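PDB 3UTK: lipoprotein outS, which is a type II secretion pilotin that interacts with the secretin OutD and is required to move pectate lyases and cellulases across the outer membrane. Local coordinates for residues S54-L57 against R58-E62; D65-D68 against D69-L73. All coordinates share one frame; numbering follows the deposited sequence.

Interactions 1 and 2 follow one another in the chain: residues 54-62 close helix 40-60, while residues 65-68 form a short approach to helix 69-82, whose first turn is 69-73; together they form the turn of a helical hairpin. Their centres lie about 10 Å apart, yet they touch directly through R58. Its NH2 forms a salt bridge of 2.9 Å with D69 OD1, and R58 NH1 probably donates a hydrogen bond to P67 O at 3.0 Å. R58 NH1 also packs 3.5 Å from I72 CD1. One guanidinium thus ties the last turn of the first helix to both the approach and the first turn of the second.

Interaction 1: S54-L57 against R58-E62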
ATOM      1  N   SER A  54       1.743  -1.176   3.282  1.00 18.93           N
ATOM      2  CA  SER A  54       0.856  -2.027   4.053  1.00 17.83           C
ATOM      3  C   SER A  54       1.365  -3.464   4.169  1.00 16.67           C
ATOM      4  O   SER A  54       1.311  -4.036   5.242  1.00 19.82           O
ATOM      5  CB  SER A  54      -0.553  -2.017   3.463  1.00 18.84           C
ATOM      6  OG  SER A  54      -1.104  -0.713   3.523  1.00 18.89           O
ATOM      7  N   LYS A  55       1.825  -4.060   3.066  1.00 15.16           N
ATOM      8  CA  LYS A  55       2.379  -5.415   3.136  1.00 14.15           C
ATOM      9  C   LYS A  55       3.638  -5.419   4.012  1.00 17.24           C
ATOM     10  O   LYS A  55       3.876  -6.357   4.767  1.00 19.44           O
ATOM     11  CB  LYS A  55       2.684  -5.969   1.736  1.00 17.85           C
ATOM     12  CG  LYS A  55       3.232  -7.396   1.747  1.00 20.60           C
ATOM     13  CD  LYS A  55       3.388  -7.981   0.349  1.00 23.98           C
ATOM     14  CE  LYS A  55       3.832  -9.438   0.422  1.00 27.98           C
ATOM     15  NZ  LYS A  55       3.666 -10.142  -0.880  1.00 31.64           N
ATOM     16  N   TYR A  56       4.449  -4.374   3.898  1.00 16.11           N
ATOM     17  CA  TYR A  56       5.637  -4.248   4.742  1.00 15.84           C
ATOM     18  C   TYR A  56       5.252  -4.272   6.229  1.00 15.73           C
ATOM     19  O   TYR A  56       5.900  -4.927   7.045  1.00 17.95           O
ATOM     20  CB  TYR A  56       6.433  -2.978   4.384  1.00 15.62           C
ATOM     21  CG  TYR A  56       7.773  -2.876   5.075  1.00 17.90           C
ATOM     22  CD1 TYR A  56       7.868  -2.448   6.394  1.00 17.08           C
ATOM     23  CD2 TYR A  56       8.947  -3.191   4.399  1.00 18.25           C
ATOM     24  CE1 TYR A  56       9.100  -2.356   7.025  1.00 18.84           C
ATOM     25  CE2 TYR A  56      10.178  -3.102   5.025  1.00 17.09           C
ATOM     26  CZ  TYR A  56      10.249  -2.687   6.331  1.00 17.77           C
ATOM     27  OH  TYR A  56      11.477  -2.607   6.948  1.00 19.46           O
ATOM     28  N   LEU A  57       4.171  -3.590   6.583  1.00 16.57           N
ATOM     29  CA  LEU A  57       3.751  -3.581   7.976  1.00 15.08           C
ATOM     30  C   LEU A  57       3.313  -4.980   8.397  1.00 15.45           C
ATOM     31  O   LEU A  57       3.693  -5.460   9.459  1.00 16.73           O
ATOM     32  CB  LEU A  57       2.619  -2.580   8.220  1.00 15.42           C
ATOM     33  CG  LEU A  57       2.981  -1.091   8.267  1.00 16.42           C
ATOM     34  CD1 LEU A  57       1.727  -0.202   8.361  1.00 20.18           C
ATOM     35  CD2 LEU A  57       3.921  -0.783   9.438  1.00 18.60           C
ATOM     36  N   ARG A  58       2.513  -5.634   7.563  1.00 14.98           N
ATOM     37  CA  ARG A  58       2.004  -6.953   7.934  1.00 13.48           C
ATOM     38  C   ARG A  58       3.141  -7.961   8.080  1.00 18.78           C
ATOM     39  O   ARG A  58       3.200  -8.705   9.058  1.00 20.67           O
ATOM     40  CB  ARG A  58       0.976  -7.469   6.912  1.00 14.73           C
ATOM     41  CG  ARG A  58       0.241  -8.738   7.368  1.00 17.92           C
ATOM     42  CD  ARG A  58      -0.619  -9.320   6.252  1.00 19.72           C
ATOM     43  NE  ARG A  58       0.203  -9.945   5.225  1.00 21.71           N
ATOM     44  CZ  ARG A  58       0.146  -9.658   3.929  1.00 22.61           C
ATOM     45  NH1 ARG A  58      -0.709  -8.748   3.482  1.00 23.41           N
ATOM     46  NH2 ARG A  58       0.953 -10.286   3.079  1.00 21.81           N
ATOM     47  N   VAL A  59       4.040  -7.994   7.101  1.00 20.40           N
ATOM     48  CA  VAL A  59       5.048  -9.045   7.045  1.00 22.69           C
ATOM     49  C   VAL A  59       6.292  -8.736   7.883  1.00 24.50           C
ATOM     50  O   VAL A  59       6.779  -9.601   8.622  1.00 30.56           O
ATOM     51  CB  VAL A  59       5.452  -9.367   5.587  1.00 23.01           C
ATOM     52  CG1 VAL A  59       6.565 -10.413   5.553  1.00 26.51           C
ATOM     53  CG2 VAL A  59       4.231  -9.834   4.795  1.00 24.24           C
ATOM     54  N   GLN A  60       6.807  -7.514   7.769  1.00 19.49           N
ATOM     55  CA  GLN A  60       8.061  -7.154   8.435  1.00 16.11           C
ATOM     56  C   GLN A  60       7.826  -6.620   9.841  1.00 16.15           C
ATOM     57  O   GLN A  60       8.683  -6.743  10.721  1.00 21.72           O
ATOM     58  CB  GLN A  60       8.841  -6.117   7.604  1.00 15.14           C
ATOM     59  CG  GLN A  60       9.110  -6.546   6.155  1.00 19.71           C
ATOM     60  CD  GLN A  60       9.963  -7.798   6.063  1.00 24.52           C
ATOM     61  OE1 GLN A  60       9.682  -8.700   5.274  1.00 30.19           O
ATOM     62  NE2 GLN A  60      11.019  -7.851   6.858  1.00 22.33           N
ATOM     63  N   CYS A  61       6.664  -6.021  10.060  1.00 16.10           N
ATOM     64  CA  CYS A  61       6.402  -5.327  11.324  1.00 16.51           C
ATOM     65  C   CYS A  61       5.391  -6.066  12.191  1.00 18.26           C
ATOM     66  O   CYS A  61       4.898  -5.536  13.200  1.00 20.77           O
ATOM     67  CB  CYS A  61       5.918  -3.902  11.035  1.00 19.27           C
ATOM     68  SG  CYS A  61       7.062  -2.940   9.972  1.00 24.21           S
ATOM     69  N   GLU A  62       5.118  -7.306  11.807  1.00 16.39           N
ATOM     70  CA  GLU A  62       4.211  -8.200  12.535  1.00 18.02           C
ATOM     71  C   GLU A  62       2.850  -7.568  12.798  1.00 18.98           C
ATOM     72  O   GLU A  62       2.227  -7.860  13.816  1.00 18.66           O
ATOM     73  CB  GLU A  62       4.816  -8.624  13.878  1.00 19.30           C
ATOM     74  CG  GLU A  62       6.243  -9.104  13.798  1.00 26.68           C
ATOM     75  CD  GLU A  62       6.375 -10.352  12.973  1.00 36.81           C
ATOM     76  OE1 GLU A  62       5.333 -10.975  12.683  1.00 39.75           O
ATOM     77  OE2 GLU A  62       7.516 -10.709  12.613  1.00 40.66           O
TER
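Y56 O is approached by two backbone amides near the C-terminal end of helix 40-60. Q60 N donates at 2.8 Å, with an N-H...O angle of 145°, in the regular helical pattern, whereas C61 N makes a weak second bond at 3.3 Å. C61 N also bonds weakly to L57 O, so its hydrogen is shared between two carbonyls as the helix ends. The two bonds just before these are straighter: V59 N meets K55 O at 2.9 Å, and R58 N pairs with S54 O.

The Y56 side chain lies beside this helix end. With CG anti to the backbone N (chi1 -172°), its ring comes beside the residues one turn on. Q60 CG sits over one face, 3.8 Å from the centroid and 13° off the normal, a CH-pi contact. A bend in the Q60 chain then leads its amide end away from the 54-57 segment. C61 SG approaches the same ring obliquely, 3.6 Å from Y56 CE1, a sulfur-aromatic contact, and also touches L57 CD2. L57 continues inward onto F118 and L126, while C61 is joined by a disulfide to C115 of helix 111-121.

On another side of the helix, the extended K55 chain runs beside V59 CG2, and K55 CG lies 3.9 Å from R58 NH2. D69 is gripped by both basic groups through salt bridges, and E98 adds a second for K55. The shared carboxylate would be expected to favour the close approach of the two chains. The contact therefore combines two chemistries at a helix end: a ring-sulfur contact at the disulfide to helix 111-121, and a basic pair directed at acidic residues of helices 69-82 and 94-106.

Interaction 2: D65-D68 against D69-L73; sequences DLPD and DGTIL
D68 OD1 accepts two hydrogen bonds from T71, one from the backbone and one from the side chain. T71 N reaches it at 2.9 Å, nearly along the C-O axis and with an N-H...O angle of 153°; T71 OG1 donates at 3.1 Å from above the carboxylate plane. D68 is therefore the N-cap of helix 69-82. Its chi1 of 56° puts CG between the backbone N and the carbonyl carbon, which swings the carboxylate over the first turn. The main chain joins in through D68 O, which accepts from I72 N at 3.0 Å in a nearly linear bond of 172°.

Behind the cap, the P67 ring crosses the T71 side chain at about a right angle, with P67 CG 3.6 Å from T71 CG2. The same threonine thus offers its hydroxyl to the cap and its methyl to the proline. I72 CD1 lies 3.7 Å from P67 O, and beyond it the isoleucine packs against V51 and M129. The capping bond satisfies the amide of T71 in the first turn, and the negative charge of the D68 carboxylate, placed at a helix N-terminus, would probably add a favourable interaction with the helix dipole.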
ATOM      1  N   ASP A  65      -2.807  -7.728  12.391  1.00 22.05           N
ATOM      2  CA  ASP A  65      -4.182  -7.237  12.337  1.00 21.56           C
ATOM      3  C   ASP A  65      -4.556  -6.818  10.919  1.00 21.63           C
ATOM      4  O   ASP A  65      -5.728  -6.599  10.610  1.00 24.82           O
ATOM      5  CB  ASP A  65      -4.407  -6.078  13.326  1.00 19.72           C
ATOM      6  CG  ASP A  65      -3.404  -4.933  13.150  1.00 20.80           C
ATOM      7  OD1 ASP A  65      -2.183  -5.193  12.999  1.00 20.66           O
ATOM      8  OD2 ASP A  65      -3.846  -3.766  13.178  1.00 22.84           O
ATOM      9  N   LEU A  66      -3.557  -6.712  10.051  1.00 19.72           N
ATOM     10  CA  LEU A  66      -3.803  -6.329   8.665  1.00 19.71           C
ATOM     11  C   LEU A  66      -4.124  -7.552   7.811  1.00 20.89           C
ATOM     12  O   LEU A  66      -3.640  -8.655   8.087  1.00 21.94           O
ATOM     13  CB  LEU A  66      -2.599  -5.553   8.094  1.00 19.94           C
ATOM     14  CG  LEU A  66      -2.209  -4.294   8.866  1.00 22.17           C
ATOM     15  CD1 LEU A  66      -1.134  -3.539   8.115  1.00 22.12           C
ATOM     16  CD2 LEU A  66      -3.409  -3.383   9.089  1.00 23.81           C
ATOM     17  N   PRO A  67      -4.956  -7.364   6.777  1.00 20.85           N
ATOM     18  CA  PRO A  67      -5.458  -8.446   5.922  1.00 23.68           C
ATOM     19  C   PRO A  67      -4.506  -8.810   4.790  1.00 24.64           C
ATOM     20  O   PRO A  67      -3.411  -8.250   4.688  1.00 24.44           O
ATOM     21  CB  PRO A  67      -6.743  -7.847   5.346  1.00 23.61           C
ATOM     22  CG  PRO A  67      -6.418  -6.395   5.227  1.00 24.31           C
ATOM     23  CD  PRO A  67      -5.572  -6.069   6.437  1.00 22.05           C
ATOM     24  N   ASP A  68      -4.936  -9.739   3.942  1.00 27.41           N
ATOM     25  CA  ASP A  68      -4.091 -10.257   2.867  1.00 28.60           C
ATOM     26  C   ASP A  68      -3.899  -9.248   1.734  1.00 26.63           C
ATOM     27  O   ASP A  68      -4.567  -8.219   1.689  1.00 25.15           O
ATOM     28  CB  ASP A  68      -4.655 -11.580   2.334  1.00 33.21           C
ATOM     29  CG  ASP A  68      -6.085 -11.455   1.856  1.00 37.63           C
ATOM     30  OD1 ASP A  68      -6.350 -10.585   1.008  1.00 38.59           O
ATOM     31  OD2 ASP A  68      -6.950 -12.224   2.331  1.00 42.25           O
ATOM     32  N   ASP A  69      -2.979  -9.551   0.823  1.00 28.62           N
ATOM     33  CA  ASP A  69      -2.650  -8.646  -0.274  1.00 27.46           C
ATOM     34  C   ASP A  69      -3.881  -8.269  -1.096  1.00 27.67           C
ATOM     35  O   ASP A  69      -4.023  -7.125  -1.526  1.00 27.36           O
ATOM     36  CB  ASP A  69      -1.593  -9.273  -1.197  1.00 28.19           C
ATOM     37  CG  ASP A  69      -0.264  -9.527  -0.493  1.00 30.18           C
ATOM     38  OD1 ASP A  69      -0.079  -9.081   0.666  1.00 30.47           O
ATOM     39  OD2 ASP A  69       0.607 -10.167  -1.117  1.00 32.69           O
ATOM     40  N   GLY A  70      -4.761  -9.238  -1.323  1.00 29.37           N
ATOM     41  CA  GLY A  70      -5.968  -9.006  -2.102  1.00 29.21           C
ATOM     42  C   GLY A  70      -6.850  -7.948  -1.465  1.00 27.40           C
ATOM     43  O   GLY A  70      -7.387  -7.077  -2.151  1.00 27.20           O
ATOM     44  N   THR A  71      -6.989  -8.016  -0.143  1.00 25.23           N
ATOM     45  CA  THR A  71      -7.803  -7.051   0.588  1.00 25.28           C
ATOM     46  C   THR A  71      -7.143  -5.677   0.606  1.00 23.46           C
ATOM     47  O   THR A  71      -7.817  -4.657   0.446  1.00 23.42           O
ATOM     48  CB  THR A  71      -8.072  -7.502   2.037  1.00 26.59           C
ATOM     49  OG1 THR A  71      -8.703  -8.788   2.031  1.00 31.39           O
ATOM     50  CG2 THR A  71      -8.972  -6.503   2.758  1.00 21.86           C
ATOM     51  N   ILE A  72      -5.827  -5.651   0.820  1.00 21.99           N
ATOM     52  CA  ILE A  72      -5.075  -4.406   0.747  1.00 23.52           C
ATOM     53  C   ILE A  72      -5.254  -3.755  -0.626  1.00 23.54           C
ATOM     54  O   ILE A  72      -5.494  -2.549  -0.724  1.00 22.02           O
ATOM     55  CB  ILE A  72      -3.574  -4.628   1.043  1.00 23.10           C
ATOM     56  CG1 ILE A  72      -3.375  -5.123   2.479  1.00 23.01           C
ATOM     57  CG2 ILE A  72      -2.788  -3.343   0.821  1.00 21.74           C
ATOM     58  CD1 ILE A  72      -1.914  -5.484   2.822  1.00 23.92           C
ATOM     59  N   LEU A  73      -5.143  -4.554  -1.684  1.00 24.54           N
ATOM     60  CA  LEU A  73      -5.345  -4.057  -3.039  1.00 26.11           C
ATOM     61  C   LEU A  73      -6.746  -3.480  -3.241  1.00 27.45           C
ATOM     62  O   LEU A  73      -6.917  -2.416  -3.846  1.00 25.92           O
ATOM     63  CB  LEU A  73      -5.119  -5.172  -4.059  1.00 30.11           C
ATOM     64  CG  LEU A  73      -4.712  -4.651  -5.429  1.00 39.02           C
ATOM     65  CD1 LEU A  73      -3.229  -4.298  -5.377  1.00 37.45           C
ATOM     66  CD2 LEU A  73      -4.994  -5.680  -6.520  1.00 43.47           C
TER